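PDB 3SD7: putative phosphatase from Clostridium difficile, which probably hydrolyses phosphate esters as a member of the haloacid dehalogenase-like hydrolase superfamily. Local coordinates for residues I31-L36 and V187-D192; G46-I51 and E62-L67; I51-N56 and Y97-A102; L129-S134 and R151-I156. All blocks are in the same frame, centred on the assembly; numbering follows the deposited sequence. Where two conformers were deposited one is given.

Contact 1. Residues I31-L36 and V187-D192. With NA (sodium ion), chain B.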
loop_
_atom_site.group_PDB
_atom_site.type_symbol
_atom_site.label_atom_id
_atom_site.label_comp_id
_atom_site.label_asym_id
_atom_site.label_seq_id
_atom_site.Cartn_x
_atom_site.Cartn_y
_atom_site.Cartn_z
ATOM N N ILE A 31 2.981 -10.925 -15.457
ATOM C CA ILE A 31 1.952 -10.308 -14.622
ATOM C C ILE A 31 2.660 -9.777 -13.370
ATOM O O ILE A 31 3.294 -10.554 -12.644
ATOM C CB ILE A 31 0.817 -11.328 -14.240
ATOM C CG1 ILE A 31 0.130 -11.877 -15.513
ATOM C CG2 ILE A 31 -0.175 -10.680 -13.245
ATOM C CD1 ILE A 31 -1.024 -12.868 -15.238
ATOM N N VAL A 32 2.537 -8.478 -13.088
ATOM C CA VAL A 32 3.215 -7.861 -11.951
ATOM C C VAL A 32 2.170 -7.188 -11.084
ATOM O O VAL A 32 1.397 -6.337 -11.563
ATOM C CB VAL A 32 4.224 -6.811 -12.380
ATOM C CG1 VAL A 32 5.023 -6.282 -11.165
ATOM C CG2 VAL A 32 5.179 -7.369 -13.479
ATOM N N LEU A 33 2.106 -7.619 -9.837
ATOM C CA LEU A 33 1.192 -7.052 -8.875
ATOM C C LEU A 33 1.954 -6.088 -7.979
ATOM O O LEU A 33 3.096 -6.353 -7.599
ATOM C CB LEU A 33 0.564 -8.117 -7.996
ATOM C CG LEU A 33 -0.433 -9.064 -8.613
ATOM C CD1 LEU A 33 0.220 -10.031 -9.568
ATOM C CD2 LEU A 33 -1.188 -9.810 -7.495
ATOM N N PHE A 34 1.306 -4.983 -7.641
ATOM C CA PHE A 34 1.855 -3.998 -6.751
ATOM C C PHE A 34 0.931 -3.684 -5.573
ATOM O O PHE A 34 -0.264 -3.554 -5.752
ATOM C CB PHE A 34 2.081 -2.650 -7.462
ATOM C CG PHE A 34 3.129 -2.663 -8.515
ATOM C CD1 PHE A 34 4.422 -2.211 -8.220
ATOM C CD2 PHE A 34 2.829 -3.038 -9.824
ATOM C CE1 PHE A 34 5.386 -2.188 -9.188
ATOM C CE2 PHE A 34 3.836 -3.004 -10.807
ATOM C CZ PHE A 34 5.090 -2.585 -10.478
ATOM N N ASP A 35 1.496 -3.562 -4.378
ATOM C CA ASP A 35 0.768 -2.976 -3.264
ATOM C C ASP A 35 0.765 -1.443 -3.550
ATOM O O ASP A 35 1.439 -0.966 -4.478
ATOM C CB ASP A 35 1.404 -3.335 -1.933
ATOM C CG ASP A 35 0.375 -3.330 -0.776
ATOM O OD1 ASP A 35 -0.506 -2.464 -0.764
ATOM O OD2 ASP A 35 0.435 -4.228 0.112
ATOM N N LEU A 36 0.021 -0.680 -2.785
ATOM C CA LEU A 36 -0.121 0.766 -3.029
ATOM C C LEU A 36 0.756 1.602 -2.106
ATOM O O LEU A 36 1.845 2.048 -2.504
ATOM C CB LEU A 36 -1.595 1.167 -2.904
ATOM C CG LEU A 36 -1.864 2.646 -3.223
ATOM C CD1 LEU A 36 -1.831 2.912 -4.734
ATOM C CD2 LEU A 36 -3.197 3.027 -2.656
ATOM N N VAL A 187 4.279 -14.807 -12.615
ATOM C CA VAL A 187 3.622 -13.799 -11.756
ATOM C C VAL A 187 4.543 -13.368 -10.617
ATOM O O VAL A 187 5.260 -14.189 -10.034
ATOM C CB VAL A 187 2.277 -14.337 -11.143
ATOM C CG1 VAL A 187 1.569 -13.238 -10.384
ATOM C CG2 VAL A 187 1.321 -14.873 -12.235
ATOM N N ILE A 188 4.534 -12.072 -10.299
ATOM C CA ILE A 188 5.350 -11.539 -9.216
ATOM C C ILE A 188 4.618 -10.428 -8.473
ATOM O O ILE A 188 3.914 -9.634 -9.078
ATOM C CB ILE A 188 6.733 -11.068 -9.709
ATOM C CG1 ILE A 188 7.661 -10.799 -8.522
ATOM C CG2 ILE A 188 6.634 -9.872 -10.695
ATOM C CD1 ILE A 188 9.186 -10.850 -8.922
ATOM N N MET A 189 4.770 -10.418 -7.142
ATOM C CA MET A 189 4.208 -9.411 -6.258
ATOM C C MET A 189 5.302 -8.447 -5.774
ATOM O O MET A 189 6.363 -8.879 -5.302
ATOM C CB MET A 189 3.580 -10.110 -5.034
ATOM C CG MET A 189 3.036 -9.156 -3.941
ATOM S SD MET A 189 1.552 -8.283 -4.507
ATOM C CE MET A 189 1.286 -7.144 -3.125
ATOM N N VAL A 190 5.003 -7.165 -5.818
ATOM C CA VAL A 190 5.934 -6.110 -5.378
ATOM C C VAL A 190 5.316 -5.368 -4.195
ATOM O O VAL A 190 4.198 -4.878 -4.275
ATOM C CB VAL A 190 6.207 -5.126 -6.506
ATOM C CG1 VAL A 190 7.197 -4.041 -6.060
ATOM C CG2 VAL A 190 6.713 -5.854 -7.745
ATOM N N GLY A 191 6.050 -5.264 -3.090
ATOM C CA GLY A 191 5.515 -4.620 -1.912
ATOM C C GLY A 191 6.588 -4.214 -0.923
ATOM O O GLY A 191 7.724 -4.655 -1.038
ATOM N N ASP A 192 6.200 -3.387 0.049
ATOM C CA ASP A 192 7.147 -2.859 1.052
ATOM C C ASP A 192 6.992 -3.441 2.453
ATOM O O ASP A 192 7.689 -3.008 3.344
ATOM C CB ASP A 192 7.018 -1.357 1.183
ATOM C CG ASP A 192 5.678 -0.936 1.822
ATOM O OD1 ASP A 192 4.600 -1.513 1.455
ATOM O OD2 ASP A 192 5.653 -0.012 2.664
HETATM NA NA NA B . 2.457 -1.070 1.765
HETATM O O HOH W 1 2.428 -3.234 2.031
HETATM O O HOH W 2 0.251 -0.935 1.776
HETATM O O HOH W 3 3.213 0.340 3.596
#

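Contact 2. Residues G46-I51 and E62-L67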
loop_
_atom_site.group_PDB
_atom_site.type_symbol
_atom_site.label_atom_id
_atom_site.label_comp_id
_atom_site.label_asym_id
_atom_site.label_seq_id
_atom_site.Cartn_x
_atom_site.Cartn_y
_atom_site.Cartn_z
ATOM N N GLY A 46 -1.369 12.808 4.254
ATOM C CA GLY A 46 -2.773 12.683 4.591
ATOM C C GLY A 46 -3.063 11.905 5.847
ATOM O O GLY A 46 -3.995 12.232 6.585
ATOM N N ILE A 47 -2.304 10.838 6.095
ATOM C CA ILE A 47 -2.537 10.068 7.308
ATOM C C ILE A 47 -2.187 10.901 8.545
ATOM O O ILE A 47 -2.975 10.998 9.509
ATOM C CB ILE A 47 -1.764 8.734 7.303
ATOM C CG1 ILE A 47 -2.310 7.834 6.185
ATOM C CG2 ILE A 47 -1.890 8.048 8.692
ATOM C CD1 ILE A 47 -1.561 6.500 6.094
ATOM N N THR A 48 -1.017 11.520 8.529
ATOM C CA THR A 48 -0.592 12.297 9.696
ATOM C C THR A 48 -1.498 13.526 9.907
ATOM O O THR A 48 -1.847 13.877 11.048
ATOM C CB THR A 48 0.897 12.689 9.617
ATOM O OG1 THR A 48 1.134 13.415 8.414
ATOM C CG2 THR A 48 1.792 11.431 9.635
ATOM N N LYS A 49 -1.911 14.169 8.827
ATOM C CA LYS A 49 -2.788 15.340 8.970
ATOM C C LYS A 49 -4.180 14.958 9.480
ATOM O O LYS A 49 -4.807 15.735 10.229
ATOM C CB LYS A 49 -2.861 16.141 7.688
ATOM C CG LYS A 49 -1.600 16.897 7.409
ATOM C CD LYS A 49 -1.717 17.743 6.177
ATOM C CE LYS A 49 -0.491 18.626 6.018
ATOM N NZ LYS A 49 -0.601 19.506 4.838
ATOM N N SER A 50 -4.651 13.774 9.094
ATOM C CA SER A 50 -5.943 13.269 9.557
ATOM C C SER A 50 -5.879 12.985 11.046
ATOM O O SER A 50 -6.797 13.341 11.781
ATOM C CB SER A 50 -6.368 12.017 8.795
ATOM O OG SER A 50 -6.523 12.278 7.411
ATOM N N ILE A 51 -4.794 12.344 11.500
ATOM C CA ILE A 51 -4.609 12.102 12.928
ATOM C C ILE A 51 -4.506 13.423 13.691
ATOM O O ILE A 51 -5.136 13.594 14.741
ATOM C CB ILE A 51 -3.355 11.218 13.214
ATOM C CG1 ILE A 51 -3.546 9.846 12.584
ATOM C CG2 ILE A 51 -3.133 11.091 14.720
ATOM C CD1 ILE A 51 -2.335 8.901 12.695
ATOM N N GLU A 62 -0.156 18.502 18.227
ATOM C CA GLU A 62 0.998 17.664 17.860
ATOM C C GLU A 62 1.623 18.082 16.534
ATOM O O GLU A 62 0.920 18.528 15.619
ATOM C CB GLU A 62 0.585 16.186 17.722
ATOM C CG GLU A 62 0.487 15.370 19.006
ATOM C CD GLU A 62 1.851 14.915 19.546
ATOM O OE1 GLU A 62 1.896 13.832 20.178
ATOM O OE2 GLU A 62 2.873 15.613 19.320
ATOM N N ASP A 63 2.941 17.944 16.434
ATOM C CA ASP A 63 3.657 18.216 15.192
ATOM C C ASP A 63 3.489 16.970 14.324
ATOM O O ASP A 63 3.454 15.859 14.852
ATOM C CB ASP A 63 5.137 18.474 15.476
ATOM C CG ASP A 63 5.971 18.632 14.207
ATOM O OD1 ASP A 63 5.541 18.186 13.123
ATOM O OD2 ASP A 63 7.090 19.181 14.308
ATOM N N LEU A 64 3.384 17.152 13.010
ATOM C CA LEU A 64 3.199 16.015 12.081
ATOM C C LEU A 64 4.346 15.003 12.138
ATOM O O LEU A 64 4.117 13.810 11.960
ATOM C CB LEU A 64 3.019 16.491 10.637
ATOM C CG LEU A 64 1.752 17.266 10.291
ATOM C CD1 LEU A 64 1.784 17.662 8.826
ATOM C CD2 LEU A 64 0.514 16.436 10.586
ATOM N N GLU A 65 5.570 15.478 12.388
ATOM C CA GLU A 65 6.739 14.586 12.489
ATOM C C GLU A 65 6.556 13.515 13.579
ATOM O O GLU A 65 7.005 12.383 13.412
ATOM C CB GLU A 65 8.034 15.388 12.730
ATOM C CG GLU A 65 8.140 16.054 14.098
ATOM C CD GLU A 65 9.377 16.958 14.251
ATOM O OE1 GLU A 65 10.196 17.032 13.307
ATOM O OE2 GLU A 65 9.528 17.591 15.320
ATOM N N ASN A 66 5.869 13.880 14.659
ATOM C CA ASN A 66 5.633 12.977 15.786
ATOM C C ASN A 66 4.468 11.997 15.555
ATOM O O ASN A 66 4.189 11.137 16.397
ATOM C CB ASN A 66 5.399 13.795 17.066
ATOM C CG ASN A 66 6.591 14.683 17.426
ATOM O OD1 ASN A 66 6.422 15.765 17.990
ATOM N ND2 ASN A 66 7.795 14.236 17.082
ATOM N N LEU A 67 3.780 12.146 14.425
ATOM C CA LEU A 67 2.659 11.255 14.067
ATOM C C LEU A 67 3.051 10.240 13.005
ATOM O O LEU A 67 2.274 9.339 12.687
ATOM C CB LEU A 67 1.473 12.088 13.574
ATOM C CG LEU A 67 1.006 13.166 14.559
ATOM C CD1 LEU A 67 -0.130 13.982 13.941
ATOM C CD2 LEU A 67 0.569 12.556 15.889
#

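Contact 3. Residues I51-N56 and Y97-A102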
loop_
_atom_site.group_PDB
_atom_site.type_symbol
_atom_site.label_atom_id
_atom_site.label_comp_id
_atom_site.label_asym_id
_atom_site.label_seq_id
_atom_site.Cartn_x
_atom_site.Cartn_y
_atom_site.Cartn_z
ATOM N N ILE A 51 -4.794 12.344 11.500
ATOM C CA ILE A 51 -4.609 12.102 12.928
ATOM C C ILE A 51 -4.506 13.423 13.691
ATOM O O ILE A 51 -5.136 13.594 14.741
ATOM C CB ILE A 51 -3.355 11.218 13.214
ATOM C CG1 ILE A 51 -3.546 9.846 12.584
ATOM C CG2 ILE A 51 -3.133 11.091 14.720
ATOM C CD1 ILE A 51 -2.335 8.901 12.695
ATOM N N GLN A 52 -3.714 14.358 13.170
ATOM C CA GLN A 52 -3.534 15.667 13.793
ATOM C C GLN A 52 -4.876 16.378 13.975
ATOM O O GLN A 52 -5.167 16.948 15.041
ATOM C CB GLN A 52 -2.607 16.539 12.937
ATOM C CG GLN A 52 -2.189 17.878 13.582
ATOM C CD GLN A 52 -1.345 18.729 12.648
ATOM O OE1 GLN A 52 -1.741 19.001 11.520
ATOM N NE2 GLN A 52 -0.187 19.155 13.118
ATOM N N TYR A 53 -5.685 16.349 12.923
ATOM C CA TYR A 53 -7.010 16.956 12.947
ATOM C C TYR A 53 -7.889 16.317 14.023
ATOM O O TYR A 53 -8.625 17.022 14.737
ATOM C CB TYR A 53 -7.668 16.818 11.564
ATOM C CG TYR A 53 -9.108 17.273 11.506
ATOM C CD1 TYR A 53 -9.427 18.623 11.389
ATOM C CD2 TYR A 53 -10.154 16.349 11.541
ATOM C CE1 TYR A 53 -10.745 19.044 11.322
ATOM C CE2 TYR A 53 -11.486 16.765 11.468
ATOM C CZ TYR A 53 -11.768 18.111 11.362
ATOM O OH TYR A 53 -13.078 18.533 11.294
ATOM N N SER A 54 -7.809 14.992 14.148
ATOM C CA SER A 54 -8.593 14.278 15.139
ATOM C C SER A 54 -8.115 14.686 16.525
ATOM O O SER A 54 -8.912 15.164 17.342
ATOM C CB SER A 54 -8.508 12.771 14.942
ATOM O OG SER A 54 -9.322 12.105 15.890
ATOM N N LEU A 55 -6.813 14.539 16.787
ATOM C CA LEU A 55 -6.244 14.949 18.091
ATOM C C LEU A 55 -6.652 16.378 18.449
ATOM O O LEU A 55 -7.012 16.670 19.606
ATOM C CB LEU A 55 -4.717 14.816 18.084
ATOM C CG LEU A 55 -4.205 13.374 18.035
ATOM C CD1 LEU A 55 -2.693 13.332 17.831
ATOM C CD2 LEU A 55 -4.601 12.620 19.301
ATOM N N ASN A 56 -6.589 17.275 17.465
ATOM C CA ASN A 56 -7.015 18.664 17.671
ATOM C C ASN A 56 -8.450 18.772 18.158
ATOM O O ASN A 56 -8.747 19.608 19.018
ATOM C CB ASN A 56 -6.831 19.500 16.397
ATOM C CG ASN A 56 -5.570 20.344 16.431
ATOM O OD1 ASN A 56 -5.476 21.295 17.228
ATOM N ND2 ASN A 56 -4.630 20.061 15.532
ATOM N N TYR A 97 -10.864 11.483 12.304
ATOM C CA TYR A 97 -9.822 11.110 11.353
ATOM C C TYR A 97 -10.444 10.875 9.967
ATOM O O TYR A 97 -9.997 11.436 8.964
ATOM C CB TYR A 97 -9.117 9.834 11.820
ATOM C CG TYR A 97 -8.183 9.245 10.779
ATOM C CD1 TYR A 97 -6.818 9.431 10.863
ATOM C CD2 TYR A 97 -8.682 8.516 9.694
ATOM C CE1 TYR A 97 -5.956 8.893 9.913
ATOM C CE2 TYR A 97 -7.815 7.976 8.723
ATOM C CZ TYR A 97 -6.465 8.180 8.846
ATOM O OH TYR A 97 -5.587 7.660 7.915
ATOM N N ARG A 98 -11.479 10.038 9.930
ATOM C CA ARG A 98 -12.148 9.687 8.677
ATOM C C ARG A 98 -12.739 10.898 7.973
ATOM O O ARG A 98 -12.674 11.003 6.749
ATOM C CB ARG A 98 -13.227 8.641 8.928
ATOM C CG ARG A 98 -12.649 7.306 9.374
ATOM C CD ARG A 98 -13.740 6.273 9.554
ATOM N NE ARG A 98 -13.204 4.943 9.851
ATOM C CZ ARG A 98 -13.949 3.846 9.986
ATOM N NH1 ARG A 98 -15.273 3.904 9.852
ATOM N NH2 ARG A 98 -13.369 2.680 10.251
ATOM N N GLU A 99 -13.304 11.809 8.759
ATOM C CA GLU A 99 -13.872 13.034 8.234
ATOM C C GLU A 99 -12.803 13.821 7.473
ATOM O O GLU A 99 -13.016 14.209 6.321
ATOM C CB GLU A 99 -14.466 13.872 9.376
ATOM C CG GLU A 99 -15.048 15.199 8.946
ATOM C CD GLU A 99 -15.741 15.938 10.077
ATOM O OE1 GLU A 99 -15.625 15.515 11.248
ATOM O OE2 GLU A 99 -16.413 16.948 9.785
ATOM N N TYR A 100 -11.652 14.042 8.107
ATOM C CA TYR A 100 -10.580 14.788 7.453
ATOM C C TYR A 100 -9.998 13.990 6.281
ATOM O O TYR A 100 -9.638 14.555 5.252
ATOM C CB TYR A 100 -9.447 15.153 8.436
ATOM C CG TYR A 100 -8.335 15.946 7.764
ATOM C CD1 TYR A 100 -8.286 17.335 7.845
ATOM C CD2 TYR A 100 -7.359 15.302 7.001
ATOM C CE1 TYR A 100 -7.279 18.052 7.204
ATOM C CE2 TYR A 100 -6.358 16.006 6.365
ATOM C CZ TYR A 100 -6.323 17.378 6.464
ATOM O OH TYR A 100 -5.319 18.051 5.813
ATOM N N PHE A 101 -9.899 12.680 6.433
ATOM C CA PHE A 101 -9.272 11.891 5.368
ATOM C C PHE A 101 -10.115 11.898 4.085
ATOM O O PHE A 101 -9.590 12.074 2.980
ATOM C CB PHE A 101 -8.998 10.465 5.805
ATOM C CG PHE A 101 -8.155 9.700 4.805
ATOM C CD1 PHE A 101 -6.767 9.793 4.828
ATOM C CD2 PHE A 101 -8.757 8.940 3.817
ATOM C CE1 PHE A 101 -5.997 9.110 3.897
ATOM C CE2 PHE A 101 -7.980 8.247 2.880
ATOM C CZ PHE A 101 -6.626 8.332 2.921
ATOM N N ALA A 102 -11.421 11.718 4.241
ATOM C CA ALA A 102 -12.325 11.710 3.093
ATOM C C ALA A 102 -12.362 13.079 2.410
ATOM O O ALA A 102 -12.485 13.170 1.193
ATOM C CB ALA A 102 -13.738 11.282 3.519
#

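Contact 4. Residues L129-S134 and R151-I156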
loop_
_atom_site.group_PDB
_atom_site.type_symbol
_atom_site.label_atom_id
_atom_site.label_comp_id
_atom_site.label_asym_id
_atom_site.label_seq_id
_atom_site.Cartn_x
_atom_site.Cartn_y
_atom_site.Cartn_z
ATOM N N LEU A 129 -0.210 -5.254 -15.393
ATOM C CA LEU A 129 0.066 -4.651 -14.098
ATOM C C LEU A 129 -1.239 -4.619 -13.301
ATOM O O LEU A 129 -2.315 -4.231 -13.813
ATOM C CB LEU A 129 0.609 -3.247 -14.279
ATOM C CG LEU A 129 1.787 -3.106 -15.249
ATOM C CD1 LEU A 129 2.278 -1.646 -15.284
ATOM C CD2 LEU A 129 2.926 -4.050 -14.863
ATOM N N LEU A 130 -1.141 -5.045 -12.056
ATOM C CA LEU A 130 -2.295 -5.093 -11.172
ATOM C C LEU A 130 -1.962 -4.456 -9.838
ATOM O O LEU A 130 -0.807 -4.457 -9.412
ATOM C CB LEU A 130 -2.660 -6.554 -10.919
ATOM C CG LEU A 130 -2.878 -7.495 -12.120
ATOM C CD1 LEU A 130 -3.057 -8.971 -11.660
ATOM C CD2 LEU A 130 -4.042 -7.028 -12.965
ATOM N N VAL A 131 -2.978 -3.954 -9.141
ATOM C CA VAL A 131 -2.813 -3.491 -7.766
ATOM C C VAL A 131 -3.567 -4.432 -6.846
ATOM O O VAL A 131 -4.725 -4.759 -7.124
ATOM C CB VAL A 131 -3.295 -2.037 -7.554
ATOM C CG1 VAL A 131 -3.326 -1.661 -6.063
ATOM C CG2 VAL A 131 -2.393 -1.067 -8.322
ATOM N N ALA A 132 -2.880 -4.911 -5.809
ATOM C CA ALA A 132 -3.468 -5.750 -4.773
ATOM C C ALA A 132 -3.054 -5.121 -3.448
ATOM O O ALA A 132 -1.888 -5.152 -3.069
ATOM C CB ALA A 132 -2.978 -7.218 -4.896
ATOM N N THR A 133 -4.023 -4.549 -2.750
ATOM C CA THR A 133 -3.765 -3.775 -1.550
ATOM C C THR A 133 -4.829 -4.001 -0.483
ATOM O O THR A 133 -5.943 -4.457 -0.786
ATOM C CB THR A 133 -3.702 -2.281 -1.927
ATOM O OG1 THR A 133 -3.394 -1.473 -0.783
ATOM C CG2 THR A 133 -5.029 -1.784 -2.561
ATOM N N SER A 134 -4.447 -3.714 0.762
ATOM C CA SER A 134 -5.362 -3.757 1.886
ATOM C C SER A 134 -6.094 -2.410 2.005
ATOM O O SER A 134 -7.091 -2.322 2.716
ATOM C CB SER A 134 -4.618 -4.093 3.199
ATOM O OG SER A 134 -4.075 -5.408 3.179
ATOM N N ARG A 151 -4.338 4.334 -15.600
ATOM C CA ARG A 151 -4.326 3.835 -16.959
ATOM C C ARG A 151 -3.379 2.653 -17.228
ATOM O O ARG A 151 -3.575 1.917 -18.173
ATOM C CB ARG A 151 -3.970 4.998 -17.926
ATOM C CG ARG A 151 -2.561 5.555 -17.720
ATOM C CD ARG A 151 -2.199 6.701 -18.671
ATOM N NE ARG A 151 -3.080 7.851 -18.490
ATOM C CZ ARG A 151 -3.067 8.947 -19.249
ATOM N NH1 ARG A 151 -2.199 9.074 -20.254
ATOM N NH2 ARG A 151 -3.929 9.926 -18.999
ATOM N N TYR A 152 -2.357 2.468 -16.405
ATOM C CA TYR A 152 -1.384 1.374 -16.628
ATOM C C TYR A 152 -1.784 0.046 -15.982
ATOM O O TYR A 152 -1.161 -0.968 -16.251
ATOM C CB TYR A 152 0.010 1.785 -16.108
ATOM C CG TYR A 152 0.480 3.070 -16.760
ATOM C CD1 TYR A 152 0.604 3.146 -18.132
ATOM C CD2 TYR A 152 0.723 4.217 -16.011
ATOM C CE1 TYR A 152 0.975 4.322 -18.760
ATOM C CE2 TYR A 152 1.126 5.413 -16.634
ATOM C CZ TYR A 152 1.240 5.453 -18.010
ATOM O OH TYR A 152 1.615 6.630 -18.661
ATOM N N PHE A 153 -2.818 0.060 -15.140
ATOM C CA PHE A 153 -3.245 -1.132 -14.421
ATOM C C PHE A 153 -4.529 -1.728 -15.000
ATOM O O PHE A 153 -5.516 -1.024 -15.208
ATOM C CB PHE A 153 -3.463 -0.812 -12.937
ATOM C CG PHE A 153 -2.212 -0.367 -12.249
ATOM C CD1 PHE A 153 -1.318 -1.302 -11.782
ATOM C CD2 PHE A 153 -1.922 0.982 -12.089
ATOM C CE1 PHE A 153 -0.150 -0.924 -11.186
ATOM C CE2 PHE A 153 -0.732 1.370 -11.476
ATOM C CZ PHE A 153 0.152 0.413 -11.045
ATOM N N LYS A 154 -4.498 -3.021 -15.237
ATOM C CA LYS A 154 -5.674 -3.718 -15.757
ATOM C C LYS A 154 -6.761 -3.800 -14.721
ATOM O O LYS A 154 -7.927 -3.546 -15.049
ATOM C CB LYS A 154 -5.305 -5.095 -16.271
ATOM C CG LYS A 154 -6.447 -5.786 -16.996
ATOM C CD LYS A 154 -5.991 -7.073 -17.693
ATOM C CE LYS A 154 -7.130 -7.755 -18.468
ATOM N NZ LYS A 154 -7.716 -6.944 -19.589
ATOM N N TYR A 155 -6.394 -4.198 -13.497
ATOM C CA TYR A 155 -7.331 -4.325 -12.388
ATOM C C TYR A 155 -6.703 -3.741 -11.150
ATOM O O TYR A 155 -5.470 -3.806 -10.954
ATOM C CB TYR A 155 -7.713 -5.774 -12.132
ATOM C CG TYR A 155 -8.414 -6.440 -13.282
ATOM C CD1 TYR A 155 -9.636 -5.989 -13.725
ATOM C CD2 TYR A 155 -7.835 -7.508 -13.923
ATOM C CE1 TYR A 155 -10.288 -6.615 -14.792
ATOM C CE2 TYR A 155 -8.444 -8.128 -14.979
ATOM C CZ TYR A 155 -9.669 -7.686 -15.416
ATOM O OH TYR A 155 -10.289 -8.284 -16.483
ATOM N N ILE A 156 -7.553 -3.183 -10.294
ATOM C CA ILE A 156 -7.139 -2.578 -9.023
ATOM C C ILE A 156 -8.077 -3.164 -7.999
ATOM O O ILE A 156 -9.317 -3.023 -8.128
ATOM C CB ILE A 156 -7.257 -1.046 -9.060
ATOM C CG1 ILE A 156 -6.245 -0.443 -10.050
ATOM C CG2 ILE A 156 -7.100 -0.439 -7.643
ATOM C CD1 ILE A 156 -6.590 1.013 -10.493
HETATM O O HOH W 4 -1.760 -3.470 -17.252
#

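Contact 1. Residues I31-L36 and V187-D192
Leu33 sits at the middle of a parallel strand pair, giving its N to Ile188 O (2.8 Å, almost straight) and taking Val190 N on its own O (2.7 Å). The longer bonds Ile188 N to Ile31 O and Asp35 N to Val190 O extend this zigzag towards both ends. Beyond the last one the chains part around a sodium ion. Asp192 OD1 binds the metal directly at 2.2 Å, and the backbone O of Asp37 is a further ligand. Asp35 instead faces the ion through two ordered waters, which its carboxylate holds only weakly. That carboxylate is steadied by Thr133 and by a salt bridge to Lys168. Its place at the strand end, in a DxDx(T/V) pattern, is consistent with the nucleophile of this superfamily.

The beta-branched valines and isoleucines favour the extended backbone and fill the buried faces of the sheet. On one face Val190 CG2 meets Val32 CG1 at 3.8 Å and also lies over the Phe34 ring. On the other, Leu33 CD1 presses on Val187 CG1 (3.6 Å). Met189 bends at chi2 (70°), which lays SD against Leu33 CB (3.6 Å) and brings CE up to Asp35 N and CB; an unbranched chain can make such a turn.

Helix 168-179 covers the Leu33-Met189 face, while strands 128-133 and 206-210 flank the pair within the central sheet.

Contact 2. Residues G46-I51 and E62-L67
Leu67, Leu64 and Thr48 bury the most surface here, the two leucines gripping Thr48 from the loop that follows its helix. Leu67 lays CB against Thr48 CG2 at 4.0 Å and turns CD1 onto Thr48 O (3.4 Å), while Leu67 CD2 and Ile51 CG2 lie 4.1 Å apart, the two side chains running in opposite senses. Leu64 approaches Thr48 at about a right angle: CD2 reaches Thr48 O (3.5 Å) and also lies near OG1. Its second branch, CD1, rests on the aliphatic chain of Lys49, 3.7 Å from CE. The lysine runs extended beyond CG, so its methylenes serve as packing surface while NZ goes on to a salt bridge with Glu45.

Threonine suits this spot because it has one polar and one apolar branch. With OG1 set between the backbone N and the carbonyl carbon (chi1 57°), the hydroxyl hydrogen-bonds to the helix carbonyls of Lys44 and Glu45, and CG2 is left to meet Leu67. On the loop side, the bond from Leu67 N to Leu64 O closes a turn that presents both leucines on one side.

A helix followed by a loop folded back on its flank belongs here to the helical insertion after the first strand of the core, consistent with a C1-type cap of the haloacid dehalogenase superfamily.

Contact 3. Residues I51-N56 and Y97-A102
Tyr53 packs on Tyr100, and Tyr97 on Ile51, in a helix-helix contact of the helical part of the chain, where helices 44-57 and 87-105 lie side by side with their directions largely opposed. The short segments cross at 138° and their axes approach to 8.2 Å, a close spacing that small Ser54 permits: its CB lies 3.8 Å from Tyr97 N, and its OG bonds back to Ala93 O in the facing helix.

Tyr53 and Tyr100 meet obliquely, ring planes 38° apart. The closest touch is Tyr53 CD2 on Tyr100 CB (3.4 Å), so one ring leans on the root of the other. Tyr53 CG stands anti to its own N (chi1 173°), which carries the ring across to the partner helix. Its OH ends near the Glu99 carboxylate, in loose contact and with the two planes almost perpendicular; partly exposed tyrosine can thus pack with its carbons and keep its hydroxyl beside a carboxylate. Further along, the Tyr97 ring covers Ile51, with Tyr97 CD1 3.7 Å from Ile51 CG1 in an oblique apolar meeting.

Helix 75-82 adds Phe79 beside Ser54 and Leu75 beside Tyr97. On helix 87-105, Phe101 meets Phe139 of helix 137-146 edge-to-face, joining the helical part to the core.

Contact 4. Residues L129-S134 and R151-I156
Phe153 offers one ring face to Val131, whose CG2 stands 3.8 Å from the ring centroid and only 18° off the normal, a CH-pi contact. Leu130 N lies in plane at the ring edge, and Leu129 CB touches Phe153 CD1 at 3.7 Å. The phenylalanine thus fills the angle beside the strand with apolar surface. Two tyrosines are backed by their own neighbours: Arg151 CG sits over the centre of the Tyr152 ring, and Lys154 CG over the rim of the Tyr155 ring, both using the aliphatic part of a charged chain. Tyr155 also runs alongside Leu130, CD2 to CD2.

The backbone provides the polar ties. Lys154 N gives a bond to Leu129 O (2.9 Å), and Val131 N bonds Tyr155 O (3.1 Å). Ahead of the first of these bonds, a water accepts from Leu129 N and donates to Tyr152 O, bridging the two chains there. Val131 also meets Ile156 on the face covered by helix 137-146.

Two main-chain bonds thus tie the end of the connection and the start of strand 155-159 to strand 128-133 of this beta-alpha-beta unit. Peptide groups are satisfied by these bonds and the water, while apolar side chains seal the join.

In the fold
Contacts 1 and 4 belong to the same parallel sheet, their centres 9 Å apart, and neighbouring strands 31-34 and 128-133 bond to each other between them. Contacts 2 and 3 share helix 44-57 and Ile51, also 9 Å apart, and form part of the helical insertion; their segments alternate along the chain. The two groups lie some 27 to 30 Å apart, centre to centre. Contact 1 encloses the other three in sequence, with contacts 2 and 3 closing before contact 4 opens. The chain thus leaves the sheet, builds the helices and returns, consistent with a core and cap whose junction lies near the sodium site at the strand ends.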